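Local coordinates for cupin type-2 domain-containing protein (Klebsiella pneumoniae subsp. pneumoniae MGH 78578, PDB 3H8U), which is of unknown function but carries a cupin-type double-stranded beta-helix domain and probably binds a metal ion, at residues Q61-V66 with G86-A91; T65-E70 with I108-V113. One frame throughout, in Å; residues are numbered along the deposited sequence.

Contact 1 (Q61-V66 with G86-A91)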
loop_
_atom_site.group_PDB
_atom_site.type_symbol
_atom_site.label_atom_id
_atom_site.label_comp_id
_atom_site.label_asym_id
_atom_site.label_seq_id
_atom_site.Cartn_x
_atom_site.Cartn_y
_atom_site.Cartn_z
ATOM N N GLN A 61 -7.107 5.337 -9.635
ATOM C CA GLN A 61 -5.819 4.668 -9.662
ATOM C C GLN A 61 -5.843 3.501 -8.687
ATOM O O GLN A 61 -6.370 3.619 -7.561
ATOM C CB GLN A 61 -4.710 5.649 -9.269
ATOM C CG GLN A 61 -3.329 5.000 -9.194
ATOM C CD GLN A 61 -2.275 5.995 -8.955
ATOM O OE1 GLN A 61 -2.333 7.119 -9.511
ATOM N NE2 GLN A 61 -1.235 5.593 -8.220
ATOM N N ASP A 62 -5.290 2.369 -9.124
ATOM C CA ASP A 62 -5.160 1.195 -8.299
ATOM C C ASP A 62 -3.675 0.877 -8.107
ATOM O O ASP A 62 -2.955 0.530 -9.052
ATOM C CB ASP A 62 -5.878 0.012 -8.946
ATOM C CG ASP A 62 -6.007 -1.189 -8.022
ATOM O OD1 ASP A 62 -5.547 -1.132 -6.842
ATOM O OD2 ASP A 62 -6.597 -2.205 -8.504
ATOM N N THR A 63 -3.232 1.040 -6.876
ATOM C CA THR A 63 -1.853 0.808 -6.492
ATOM C C THR A 63 -1.784 -0.490 -5.685
ATOM O O THR A 63 -2.418 -0.606 -4.627
ATOM C CB THR A 63 -1.272 1.981 -5.645
ATOM O OG1 THR A 63 -1.406 3.206 -6.378
ATOM C CG2 THR A 63 0.223 1.723 -5.385
ATOM N N TRP A 64 -1.026 -1.464 -6.198
ATOM C CA TRP A 64 -0.826 -2.719 -5.514
ATOM C C TRP A 64 0.538 -2.811 -4.878
ATOM O O TRP A 64 1.545 -2.496 -5.498
ATOM C CB TRP A 64 -0.923 -3.913 -6.465
ATOM C CG TRP A 64 -2.187 -4.124 -7.189
ATOM C CD1 TRP A 64 -3.335 -3.400 -7.108
ATOM C CD2 TRP A 64 -2.460 -5.206 -8.088
ATOM N NE1 TRP A 64 -4.297 -3.963 -7.896
ATOM C CE2 TRP A 64 -3.786 -5.060 -8.524
ATOM C CE3 TRP A 64 -1.707 -6.297 -8.553
ATOM C CZ2 TRP A 64 -4.390 -5.950 -9.405
ATOM C CZ3 TRP A 64 -2.307 -7.190 -9.433
ATOM C CH2 TRP A 64 -3.634 -7.016 -9.850
ATOM N N THR A 65 0.579 -3.281 -3.626
ATOM C CA THR A 65 1.856 -3.573 -2.980
ATOM C C THR A 65 1.908 -5.074 -2.679
ATOM O O THR A 65 1.090 -5.607 -1.941
ATOM C CB THR A 65 2.053 -2.709 -1.696
ATOM O OG1 THR A 65 2.183 -1.333 -2.056
ATOM C CG2 THR A 65 3.301 -3.147 -0.972
ATOM N N VAL A 66 2.889 -5.759 -3.261
ATOM C CA VAL A 66 2.942 -7.195 -3.171
ATOM C C VAL A 66 3.644 -7.650 -1.872
ATOM O O VAL A 66 4.826 -7.314 -1.619
ATOM C CB VAL A 66 3.600 -7.821 -4.435
ATOM C CG1 VAL A 66 3.527 -9.315 -4.328
ATOM C CG2 VAL A 66 2.886 -7.347 -5.731
ATOM N N GLY A 86 7.531 -7.421 -2.809
ATOM C CA GLY A 86 8.267 -6.182 -2.664
ATOM C C GLY A 86 8.133 -5.255 -3.864
ATOM O O GLY A 86 8.773 -4.191 -3.911
ATOM N N ASP A 87 7.346 -5.667 -4.844
ATOM C CA ASP A 87 7.049 -4.819 -5.986
ATOM C C ASP A 87 5.756 -4.035 -5.750
ATOM O O ASP A 87 4.878 -4.448 -4.987
ATOM C CB ASP A 87 6.856 -5.653 -7.274
ATOM C CG ASP A 87 8.133 -6.162 -7.865
ATOM O OD1 ASP A 87 9.234 -5.710 -7.476
ATOM O OD2 ASP A 87 8.019 -7.035 -8.779
ATOM N N ILE A 88 5.645 -2.907 -6.451
ATOM C CA ILE A 88 4.454 -2.082 -6.520
ATOM C C ILE A 88 3.943 -2.166 -7.973
ATOM O O ILE A 88 4.724 -2.037 -8.906
ATOM C CB ILE A 88 4.804 -0.602 -6.183
ATOM C CG1 ILE A 88 5.423 -0.525 -4.792
ATOM C CG2 ILE A 88 3.604 0.312 -6.351
ATOM C CD1 ILE A 88 6.153 0.757 -4.486
ATOM N N ALA A 89 2.639 -2.363 -8.173
ATOM C CA ALA A 89 2.038 -2.285 -9.515
ATOM C C ALA A 89 1.006 -1.160 -9.522
ATOM O O ALA A 89 0.262 -1.006 -8.548
ATOM C CB ALA A 89 1.379 -3.606 -9.911
ATOM N N ILE A 90 1.050 -0.301 -10.545
ATOM C CA ILE A 90 0.127 0.830 -10.578
ATOM C C ILE A 90 -0.661 0.794 -11.866
ATOM O O ILE A 90 -0.071 0.759 -12.984
ATOM C CB ILE A 90 0.834 2.199 -10.376
ATOM C CG1 ILE A 90 1.487 2.294 -8.990
ATOM C CG2 ILE A 90 -0.187 3.389 -10.600
ATOM C CD1 ILE A 90 2.509 3.457 -8.868
ATOM N N ALA A 91 -1.989 0.862 -11.739
ATOM C CA ALA A 91 -2.857 1.159 -12.885
ATOM C C ALA A 91 -3.385 2.567 -12.676
ATOM O O ALA A 91 -4.076 2.833 -11.668
ATOM C CB ALA A 91 -4.007 0.171 -12.976
#
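The shortest hydrogen bond of the contact runs from W64 N to A89 O, 2.7 Å and almost straight at 176°. It belongs to an antiparallel pairing of strands 61-68 and 87-91 in one sheet of the cupin double-stranded beta-helix. D62 with A91 and W64 with A89 form hydrogen-bonded pairs, T63 with I90 and T65 with I88 non-hydrogen-bonded ones. At the end V66 N donates to D87 O, while V66 O accepts from G86 N, one residue back.

The two faces differ in character. D62, W64, A89 and A91 face the second sheet, where the tryptophan meets the small A89 through its base, W64 CB lying 4.2 Å from A89 CB. The indole leads away from strand 87-91. Its NE1 donates to D62 OD2 at 3.0 Å, with the carboxylate oxygen in the ring plane but the donor well above the carboxylate plane. H97 also bonds D62 OD2, and S111 bonds OD1, which together fix the carboxylate.

On the other face, turned to the second subunit, T63 CG2 lies alongside both isoleucines, 3.8 Å from I88 CG2 and 3.9 Å from I90 CG1. Strand 87-91 also pairs antiparallel with a strand of the second subunit, so the sheet continues across the dimer. Q61 has CG anti to its backbone N (chi1 177°) and an extended chain. Its NE2 donates to T63 OG1 of its own strand at 3.0 Å and also packs across the contact, 3.4 Å from I90 CG2, while OE1 bonds T36 OG1 of the second subunit.

Contact 2 (T65-E70 with I108-V113); sequences TVISGE and IFVSVV
The phenyl ring of F109, the residue paired with V66, stacks with W64 and with W44 and meets F107 with the planes inclined, an aromatic cluster in the interior of the cupin barrel. With chi1 at 65°, CG sits between the backbone N and the carbonyl carbon and is directed away from strand 61-68. It is CB that meets this strand, 3.3 Å from T65 O and 3.9 Å from V66 CA.

The strands 61-68 and 107-114 run antiparallel, with T65 and V110 forming a hydrogen-bonded pair. Beyond V66 the register slips by one residue: I67 and S68 both face I108, a classic beta bulge. I108 O accepts two bonds, from I67 N at 2.7 Å and from S68 N at 3.1 Å; the second lies in the carbonyl plane on a lone pair, the first is tilted out of it. I108 N answers with a bond to S68 O.

The bulge turns the I67 side chain toward strand 107-114. Its CB packs 4.1 Å from I108 CG2, and CG1 reaches V110 CG2 at 4.2 Å, the two side chains crossing obliquely. S68 CB rests against I108 CB, while S68 OG bonds P106 O. At the other end a water lies 3.0 Å from T65 OG1 and within hydrogen-bonding range of V110 O. T65, I67 and V110 all pack on the second subunit.

The contact thus combines backbone bonds with aliphatic packing at the dimer interface, and the doubly bonded I108 O lets strand 61-68 take in an extra residue without losing its pairing.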
loop_
_atom_site.group_PDB
_atom_site.type_symbol
_atom_site.label_atom_id
_atom_site.label_comp_id
_atom_site.label_asym_id
_atom_site.label_seq_id
_atom_site.Cartn_x
_atom_site.Cartn_y
_atom_site.Cartn_z
ATOM N N THR A 65 0.579 -3.281 -3.626
ATOM C CA THR A 65 1.856 -3.573 -2.980
ATOM C C THR A 65 1.908 -5.074 -2.679
ATOM O O THR A 65 1.090 -5.607 -1.941
ATOM C CB THR A 65 2.053 -2.709 -1.696
ATOM O OG1 THR A 65 2.183 -1.333 -2.056
ATOM C CG2 THR A 65 3.301 -3.147 -0.972
ATOM N N VAL A 66 2.889 -5.759 -3.261
ATOM C CA VAL A 66 2.942 -7.195 -3.171
ATOM C C VAL A 66 3.644 -7.650 -1.872
ATOM O O VAL A 66 4.826 -7.314 -1.619
ATOM C CB VAL A 66 3.600 -7.821 -4.435
ATOM C CG1 VAL A 66 3.527 -9.315 -4.328
ATOM C CG2 VAL A 66 2.886 -7.347 -5.731
ATOM N N ILE A 67 2.896 -8.398 -1.061
ATOM C CA ILE A 67 3.350 -8.973 0.225
ATOM C C ILE A 67 4.076 -10.299 0.042
ATOM O O ILE A 67 5.108 -10.560 0.670
ATOM C CB ILE A 67 2.126 -9.239 1.186
ATOM C CG1 ILE A 67 1.307 -7.954 1.432
ATOM C CG2 ILE A 67 2.568 -9.794 2.498
ATOM C CD1 ILE A 67 2.163 -6.810 1.942
ATOM N N SER A 68 3.527 -11.155 -0.814
ATOM C CA SER A 68 3.996 -12.499 -0.961
ATOM C C SER A 68 3.837 -12.962 -2.390
ATOM O O SER A 68 2.864 -12.597 -3.052
ATOM C CB SER A 68 3.200 -13.374 0.032
ATOM O OG SER A 68 3.111 -14.696 -0.391
ATOM N N GLY A 69 4.819 -13.720 -2.880
ATOM C CA GLY A 69 4.659 -14.491 -4.116
ATOM C C GLY A 69 4.979 -13.733 -5.380
ATOM O O GLY A 69 5.511 -12.622 -5.348
ATOM N N GLU A 70 4.642 -14.364 -6.500
ATOM C CA GLU A 70 4.963 -13.868 -7.822
ATOM C C GLU A 70 3.704 -13.981 -8.712
ATOM O O GLU A 70 2.900 -14.911 -8.535
ATOM C CB GLU A 70 6.104 -14.693 -8.408
ATOM C CG GLU A 70 7.466 -14.526 -7.705
ATOM C CD GLU A 70 8.628 -15.144 -8.471
ATOM O OE1 GLU A 70 8.529 -15.346 -9.701
ATOM O OE2 GLU A 70 9.664 -15.408 -7.838
ATOM N N ILE A 108 -0.066 -12.563 -2.598
ATOM C CA ILE A 108 -0.841 -11.721 -1.705
ATOM C C ILE A 108 -0.404 -10.272 -1.869
ATOM O O ILE A 108 0.791 -9.952 -1.804
ATOM C CB ILE A 108 -0.692 -12.200 -0.219
ATOM C CG1 ILE A 108 -1.180 -13.634 -0.053
ATOM C CG2 ILE A 108 -1.458 -11.281 0.735
ATOM C CD1 ILE A 108 -0.875 -14.258 1.282
ATOM N N PHE A 109 -1.381 -9.395 -2.056
ATOM C CA PHE A 109 -1.100 -7.977 -2.208
ATOM C C PHE A 109 -2.180 -7.118 -1.589
ATOM O O PHE A 109 -3.291 -7.569 -1.340
ATOM C CB PHE A 109 -0.865 -7.581 -3.678
ATOM C CG PHE A 109 -2.047 -7.732 -4.552
ATOM C CD1 PHE A 109 -2.365 -8.975 -5.098
ATOM C CD2 PHE A 109 -2.843 -6.650 -4.861
ATOM C CE1 PHE A 109 -3.446 -9.128 -5.932
ATOM C CE2 PHE A 109 -3.953 -6.796 -5.693
ATOM C CZ PHE A 109 -4.234 -8.041 -6.250
ATOM N N VAL A 110 -1.777 -5.887 -1.319
ATOM C CA VAL A 110 -2.638 -4.873 -0.782
ATOM C C VAL A 110 -2.901 -3.925 -1.938
ATOM O O VAL A 110 -1.977 -3.325 -2.487
ATOM C CB VAL A 110 -1.971 -4.128 0.371
ATOM C CG1 VAL A 110 -2.865 -2.900 0.811
ATOM C CG2 VAL A 110 -1.701 -5.085 1.528
ATOM N N SER A 111 -4.180 -3.778 -2.257
ATOM C CA SER A 111 -4.663 -2.825 -3.241
ATOM C C SER A 111 -5.239 -1.559 -2.589
ATOM O O SER A 111 -6.117 -1.659 -1.713
ATOM C CB SER A 111 -5.768 -3.477 -4.076
ATOM O OG SER A 111 -6.514 -2.507 -4.782
ATOM N N VAL A 112 -4.765 -0.398 -3.053
ATOM C CA VAL A 112 -5.327 0.881 -2.660
ATOM C C VAL A 112 -5.892 1.547 -3.918
ATOM O O VAL A 112 -5.127 1.980 -4.773
ATOM C CB VAL A 112 -4.289 1.793 -1.978
ATOM C CG1 VAL A 112 -4.960 3.143 -1.512
ATOM C CG2 VAL A 112 -3.617 1.061 -0.806
ATOM N N VAL A 113 -7.224 1.604 -3.998
ATOM C CA VAL A 113 -7.921 2.288 -5.090
ATOM C C VAL A 113 -8.315 3.679 -4.639
ATOM O O VAL A 113 -8.896 3.828 -3.557
ATOM C CB VAL A 113 -9.166 1.497 -5.515
ATOM C CG1 VAL A 113 -10.027 2.282 -6.500
ATOM C CG2 VAL A 113 -8.722 0.163 -6.147
HETATM O O HOH W 1 -0.664 -0.528 -2.109
#

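Overall arrangement
Both contacts use strand 61-68, which lies between 87-91 and 107-114 in the same sheet; T65 and V66 belong to both, and the centres are about 7 Å apart. Contact 1 is buried and regular in register from D62 to T65, with polar side chains (Q61, D62, T63) bonded within their own strand or to residues outside the two segments. Contact 2 is only partly buried, irregular at its bulge and mostly aliphatic in its side chains. An aromatic and a polar link join them on the barrel's inner face, and a probable backbone hydrogen bond runs from V112 N to T63 O (2.8 Å). Each also touches the second subunit, contact 1 by sheet continuation and polar bonds, contact 2 by packing of T65, I67, V110 and V112.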